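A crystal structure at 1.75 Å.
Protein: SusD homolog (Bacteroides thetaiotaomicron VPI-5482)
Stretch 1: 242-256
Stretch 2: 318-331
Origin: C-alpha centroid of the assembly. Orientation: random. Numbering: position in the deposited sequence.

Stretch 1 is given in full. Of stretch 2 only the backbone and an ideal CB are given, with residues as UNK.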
# COMPACT_ATOMS: atom_id res chain seq x y z
N ILE A 242 9.35 6.32 12.46
CA ILE A 242 10.01 6.21 13.75
C ILE A 242 11.01 5.06 13.77
O ILE A 242 11.51 4.65 14.81
CB ILE A 242 8.98 6.07 14.94
CG1 ILE A 242 8.32 4.69 14.96
CG2 ILE A 242 7.94 7.19 14.87
CD1 ILE A 242 7.37 4.43 16.16
N TYR A 243 11.33 4.56 12.59
CA TYR A 243 12.28 3.44 12.51
C TYR A 243 13.71 3.86 12.86
O TYR A 243 14.13 5.00 12.63
CB TYR A 243 12.25 2.75 11.13
CG TYR A 243 10.89 2.24 10.80
CD1 TYR A 243 10.20 1.43 11.69
CD2 TYR A 243 10.29 2.54 9.59
CE1 TYR A 243 8.93 0.94 11.39
CE2 TYR A 243 9.03 2.07 9.26
CZ TYR A 243 8.35 1.27 10.17
OH TYR A 243 7.10 0.78 9.86
N ASP A 244 14.41 2.90 13.45
CA ASP A 244 15.84 3.05 13.79
C ASP A 244 16.62 1.74 13.71
O ASP A 244 16.10 0.69 13.31
CB ASP A 244 16.06 3.71 15.16
CG ASP A 244 15.35 2.98 16.32
OD1 ASP A 244 15.35 1.74 16.38
OD2 ASP A 244 14.80 3.69 17.19
N SER A 245 17.88 1.86 14.15
CA SER A 245 18.85 0.77 14.15
C SER A 245 18.23 -0.44 14.78
O SER A 245 18.53 -1.57 14.42
CB SER A 245 20.09 1.09 15.02
OG SER A 245 20.62 2.39 14.78
N ASN A 246 17.33 -0.17 15.70
CA ASN A 246 16.75 -1.23 16.52
C ASN A 246 15.26 -1.43 16.34
O ASN A 246 14.66 -2.36 16.86
CB ASN A 246 17.09 -0.97 17.99
CG ASN A 246 18.61 -0.96 18.24
OD1 ASN A 246 19.17 0.03 18.73
ND2 ASN A 246 19.28 -2.05 17.85
N ASN A 247 14.65 -0.55 15.56
CA ASN A 247 13.22 -0.66 15.29
C ASN A 247 13.04 -0.54 13.79
O ASN A 247 13.01 0.55 13.26
CB ASN A 247 12.50 0.47 15.99
CG ASN A 247 11.04 0.24 16.04
OD1 ASN A 247 10.60 -0.91 16.00
ND2 ASN A 247 10.25 1.33 16.16
N ILE A 248 12.90 -1.68 13.13
CA ILE A 248 13.00 -1.70 11.67
C ILE A 248 11.75 -1.63 10.82
O ILE A 248 10.64 -1.93 11.23
CB ILE A 248 13.84 -2.92 11.24
CG1 ILE A 248 13.05 -4.21 11.36
CG2 ILE A 248 15.15 -2.96 12.05
CD1 ILE A 248 13.91 -5.50 11.21
N ASN A 249 12.00 -1.18 9.60
CA ASN A 249 11.00 -1.08 8.52
C ASN A 249 10.53 -2.50 8.21
O ASN A 249 11.35 -3.42 8.14
CB ASN A 249 11.64 -0.36 7.31
CG ASN A 249 10.83 -0.51 6.04
OD1 ASN A 249 10.66 -1.60 5.53
ND2 ASN A 249 10.38 0.63 5.49
N PRO A 250 9.22 -2.68 7.97
CA PRO A 250 8.65 -4.02 7.83
C PRO A 250 8.95 -4.78 6.55
O PRO A 250 8.96 -6.02 6.55
CB PRO A 250 7.16 -3.77 8.00
CG PRO A 250 6.96 -2.37 7.51
CD PRO A 250 8.18 -1.65 8.04
N PHE A 251 9.14 -4.03 5.47
CA PHE A 251 9.54 -4.55 4.17
C PHE A 251 11.00 -5.05 4.32
O PHE A 251 11.35 -6.19 3.97
CB PHE A 251 9.40 -3.45 3.10
CG PHE A 251 9.72 -3.92 1.70
CD1 PHE A 251 8.78 -4.58 0.95
CD2 PHE A 251 10.96 -3.71 1.15
CE1 PHE A 251 9.06 -5.04 -0.32
CE2 PHE A 251 11.25 -4.18 -0.10
CZ PHE A 251 10.30 -4.83 -0.86
N TYR A 252 11.84 -4.17 4.84
CA TYR A 252 13.20 -4.53 5.18
C TYR A 252 13.20 -5.76 6.09
O TYR A 252 14.01 -6.71 5.93
CB TYR A 252 13.92 -3.35 5.86
CG TYR A 252 15.21 -3.75 6.55
CD1 TYR A 252 15.20 -4.28 7.83
CD2 TYR A 252 16.43 -3.57 5.92
CE1 TYR A 252 16.38 -4.65 8.45
CE2 TYR A 252 17.60 -3.93 6.52
CZ TYR A 252 17.58 -4.47 7.78
OH TYR A 252 18.75 -4.80 8.38
N GLY A 253 12.24 -5.76 7.01
CA GLY A 253 12.12 -6.81 8.01
C GLY A 253 11.88 -8.16 7.43
O GLY A 253 12.49 -9.16 7.84
N PHE A 254 10.97 -8.21 6.47
CA PHE A 254 10.67 -9.45 5.77
C PHE A 254 11.90 -10.02 5.10
O PHE A 254 12.21 -11.19 5.24
CB PHE A 254 9.57 -9.29 4.71
CG PHE A 254 9.46 -10.51 3.83
CD1 PHE A 254 8.80 -11.64 4.27
CD2 PHE A 254 10.07 -10.53 2.57
CE1 PHE A 254 8.74 -12.77 3.46
CE2 PHE A 254 10.01 -11.66 1.78
CZ PHE A 254 9.34 -12.77 2.22
N TYR A 255 12.63 -9.17 4.39
CA TYR A 255 13.83 -9.63 3.68
C TYR A 255 14.93 -10.04 4.66
O TYR A 255 15.72 -10.95 4.43
CB TYR A 255 14.37 -8.58 2.69
CG TYR A 255 15.49 -9.16 1.87
CD1 TYR A 255 15.24 -9.96 0.76
CD2 TYR A 255 16.82 -8.91 2.20
CE1 TYR A 255 16.26 -10.54 0.04
CE2 TYR A 255 17.85 -9.49 1.50
CZ TYR A 255 17.57 -10.31 0.42
OH TYR A 255 18.62 -10.86 -0.28
N ASN A 256 14.96 -9.34 5.77
CA ASN A 256 15.99 -9.55 6.78
C ASN A 256 15.76 -10.89 7.43
O ASN A 256 16.71 -11.58 7.78
CB ASN A 256 15.94 -8.44 7.81
CG ASN A 256 16.94 -8.62 8.90
OD1 ASN A 256 16.56 -8.90 10.05
ND2 ASN A 256 18.24 -8.46 8.57
N UNK A 318 19.31 -11.56 -7.76
CA UNK A 318 19.55 -10.18 -7.39
C UNK A 318 18.30 -9.63 -6.73
O UNK A 318 17.28 -10.32 -6.63
CB UNK A 318 19.95 -9.34 -8.61
N UNK A 319 18.38 -8.38 -6.33
CA UNK A 319 17.33 -7.78 -5.54
C UNK A 319 17.09 -6.32 -5.85
O UNK A 319 17.90 -5.69 -6.47
CB UNK A 319 17.66 -7.93 -4.05
N UNK A 320 15.93 -5.82 -5.41
CA UNK A 320 15.71 -4.38 -5.42
C UNK A 320 16.50 -3.78 -4.24
O UNK A 320 16.66 -4.41 -3.20
CB UNK A 320 14.22 -4.05 -5.33
N UNK A 321 16.94 -2.54 -4.41
CA UNK A 321 17.68 -1.82 -3.36
C UNK A 321 16.83 -1.68 -2.08
O UNK A 321 17.31 -1.61 -0.94
CB UNK A 321 18.10 -0.44 -3.86
N UNK A 322 15.53 -1.71 -2.34
CA UNK A 322 14.50 -1.45 -1.32
C UNK A 322 14.47 -2.43 -0.14
O UNK A 322 14.06 -2.08 0.97
CB UNK A 322 13.13 -1.46 -1.99
N UNK A 323 14.96 -3.64 -0.38
CA UNK A 323 14.95 -4.66 0.67
C UNK A 323 15.94 -4.30 1.80
O UNK A 323 15.87 -4.87 2.88
CB UNK A 323 15.30 -6.03 0.08
N UNK A 324 16.85 -3.36 1.55
CA UNK A 324 17.84 -2.92 2.55
C UNK A 324 17.56 -1.53 3.14
O UNK A 324 18.41 -0.92 3.81
CB UNK A 324 19.23 -2.92 1.92
N UNK A 325 16.36 -1.02 2.88
CA UNK A 325 15.93 0.34 3.33
C UNK A 325 15.45 0.26 4.78
O UNK A 325 14.29 0.49 5.07
CB UNK A 325 14.82 0.90 2.44
N UNK A 326 16.41 0.03 5.67
CA UNK A 326 16.14 -0.30 7.06
C UNK A 326 15.24 0.65 7.83
O UNK A 326 14.37 0.22 8.62
CB UNK A 326 17.47 -0.40 7.80
N UNK A 327 15.45 1.93 7.56
CA UNK A 327 14.75 2.99 8.26
C UNK A 327 13.85 3.82 7.37
O UNK A 327 13.38 4.87 7.78
CB UNK A 327 15.76 3.91 8.95
N UNK A 328 13.52 3.33 6.19
CA UNK A 328 12.59 4.07 5.35
C UNK A 328 11.23 4.12 6.04
O UNK A 328 10.77 3.10 6.61
CB UNK A 328 12.48 3.43 3.96
N UNK A 329 10.51 5.25 5.93
CA UNK A 329 9.19 5.26 6.57
C UNK A 329 8.16 4.40 5.88
O UNK A 329 8.25 4.13 4.70
CB UNK A 329 8.66 6.69 6.64
N UNK A 330 7.17 4.02 6.66
CA UNK A 330 6.01 3.34 6.14
C UNK A 330 5.02 4.43 5.80
O UNK A 330 4.60 5.21 6.66
CB UNK A 330 5.44 2.32 7.13
N UNK A 331 4.65 4.48 4.53
CA UNK A 331 3.72 5.49 4.02
C UNK A 331 2.27 4.91 4.02
O UNK A 331 1.90 4.07 3.20
CB UNK A 331 4.13 5.93 2.61

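Position 318 has no atom of stretch 1 within 5.5 Å of its ideal CB, and phi/psi of -67/179 suit almost any residue; it is Gly-318. At 319 the CB points toward stretch 1, 4.9 Å from Tyr-255 OH, and the extended backbone suits a beta-branched residue; valine, isoleucine or threonine could reach the rim of the Tyr-255 ring. Ile-319 (chi1 p) sets CG2 3.9 Å from Tyr-255 CE1. Positions 320 and 321 find nothing within reach of their CBs, so stretch 1 selects little; they are Ser-320 and Ala-321.

At 322 the CB points sideways, yet lies 3.8 Å from Phe-251 CE2, so the contact needs no more than a CB, and many side chains that turn outward would do. Phe-322 does this: its CB packs 3.9 Å from Phe-251 CE2 while its ring leads away.

The CB of 323 lies 3.6 Å from Tyr-255 CG and 4.5 Å from Phe-251 CE2. A compact aliphatic such as valine, isoleucine or leucine would suit a site between two rings. Val-323 sends CG2 over the Tyr-255 face, 3.7 Å from the ring centroid and 14° off its normal, and CG1 to 3.8 Å from Phe-251 CE2.

At 324 the CB points away, 4.9 Å from Tyr-252 CD2, so only a long side chain could return to the tyrosines. Tyr-324 does, with its end nearer: the edge of Tyr-255 meets its face, centroids 5.5 Å apart and planes at 69°. At 325 the CB points sideways and its nearest atom of stretch 1, Asn-249 ND2, is 5.4 Å off, so stretch 1 sets little limit on size; the residue is Ala-325, which begins a type I turn ending at 328.

The CB of 326 is 3.8 Å from Tyr-252 CE2, and Ser-245 O lies farther along as an acceptor. A long chain with a terminal donor, lysine or arginine, would serve both. Lys-326, all t, lays CG 3.8 Å from the Tyr-252 ring centroid, over the face, and NZ donates to Ser-245 O at 3.0 Å. Its backbone O accepts from Asn-249 N (2.9 Å).

At 327 the CB is 4.2 Å from Tyr-243 O and 4.8 Å from Asp-244 N; a small or beta-branched residue suits. Thr-327 rests CG2 3.8 Å from Asp-244 CA. At 328 the CB, 3.8 Å from Asn-249 ND2, suggests a small residue: Ala-328, whose O accepts from Asn-249 ND2 at 2.7 Å. Position 329 points away, with phi -71° compatible with proline: Pro-329.

At 330 the CB points toward stretch 1 and lies 3.5 Å from Tyr-243 OH, inviting a short polar chain, serine or threonine. Thr-330 OG1 hydrogen-bonds Tyr-243 OH at 2.7 Å. Position 331 is out of reach: Leu-331.

Stretch 2 (318-331) GISAFVYAKTAPTL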
# COMPACT_ATOMS: atom_id res chain seq x y z
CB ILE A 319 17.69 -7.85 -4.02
CG1 ILE A 319 19.07 -7.23 -3.78
CG2 ILE A 319 17.58 -9.32 -3.47
CD1 ILE A 319 19.50 -6.99 -2.34
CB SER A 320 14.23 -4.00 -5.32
OG SER A 320 13.69 -4.26 -4.03
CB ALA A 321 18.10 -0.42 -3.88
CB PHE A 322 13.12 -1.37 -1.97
CG PHE A 322 12.99 -0.26 -2.96
CD1 PHE A 322 13.08 1.06 -2.55
CD2 PHE A 322 12.87 -0.55 -4.32
CE1 PHE A 322 12.98 2.07 -3.46
CE2 PHE A 322 12.79 0.45 -5.24
CZ PHE A 322 12.85 1.78 -4.82
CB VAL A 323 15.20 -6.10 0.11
CG1 VAL A 323 14.15 -6.47 -1.03
CG2 VAL A 323 16.66 -6.29 -0.34
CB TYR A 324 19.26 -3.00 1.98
CG TYR A 324 19.79 -4.42 2.05
CD1 TYR A 324 20.15 -4.99 3.26
CD2 TYR A 324 19.90 -5.20 0.91
CE1 TYR A 324 20.60 -6.29 3.32
CE2 TYR A 324 20.32 -6.51 0.97
CZ TYR A 324 20.66 -7.05 2.18
OH TYR A 324 21.13 -8.35 2.22
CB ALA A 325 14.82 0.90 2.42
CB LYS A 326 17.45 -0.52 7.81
CG LYS A 326 17.26 -1.07 9.21
CD LYS A 326 18.62 -1.24 9.87
CE LYS A 326 18.52 -1.88 11.24
NZ LYS A 326 19.86 -2.25 11.81
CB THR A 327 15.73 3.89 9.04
OG1 THR A 327 16.65 4.50 8.14
CG2 THR A 327 16.52 3.06 10.06
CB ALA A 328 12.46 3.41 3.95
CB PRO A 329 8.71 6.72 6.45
CG PRO A 329 9.60 7.36 5.37
CD PRO A 329 10.89 6.57 5.37
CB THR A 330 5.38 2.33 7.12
OG1 THR A 330 6.28 1.25 7.34
CG2 THR A 330 4.07 1.81 6.56
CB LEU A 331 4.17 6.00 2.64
CG LEU A 331 5.57 6.62 2.60
CD1 LEU A 331 5.89 7.13 1.17
CD2 LEU A 331 5.71 7.66 3.65
O HOH W 1 11.54 5.84 9.90
O HOH W 2 16.54 -6.65 4.90
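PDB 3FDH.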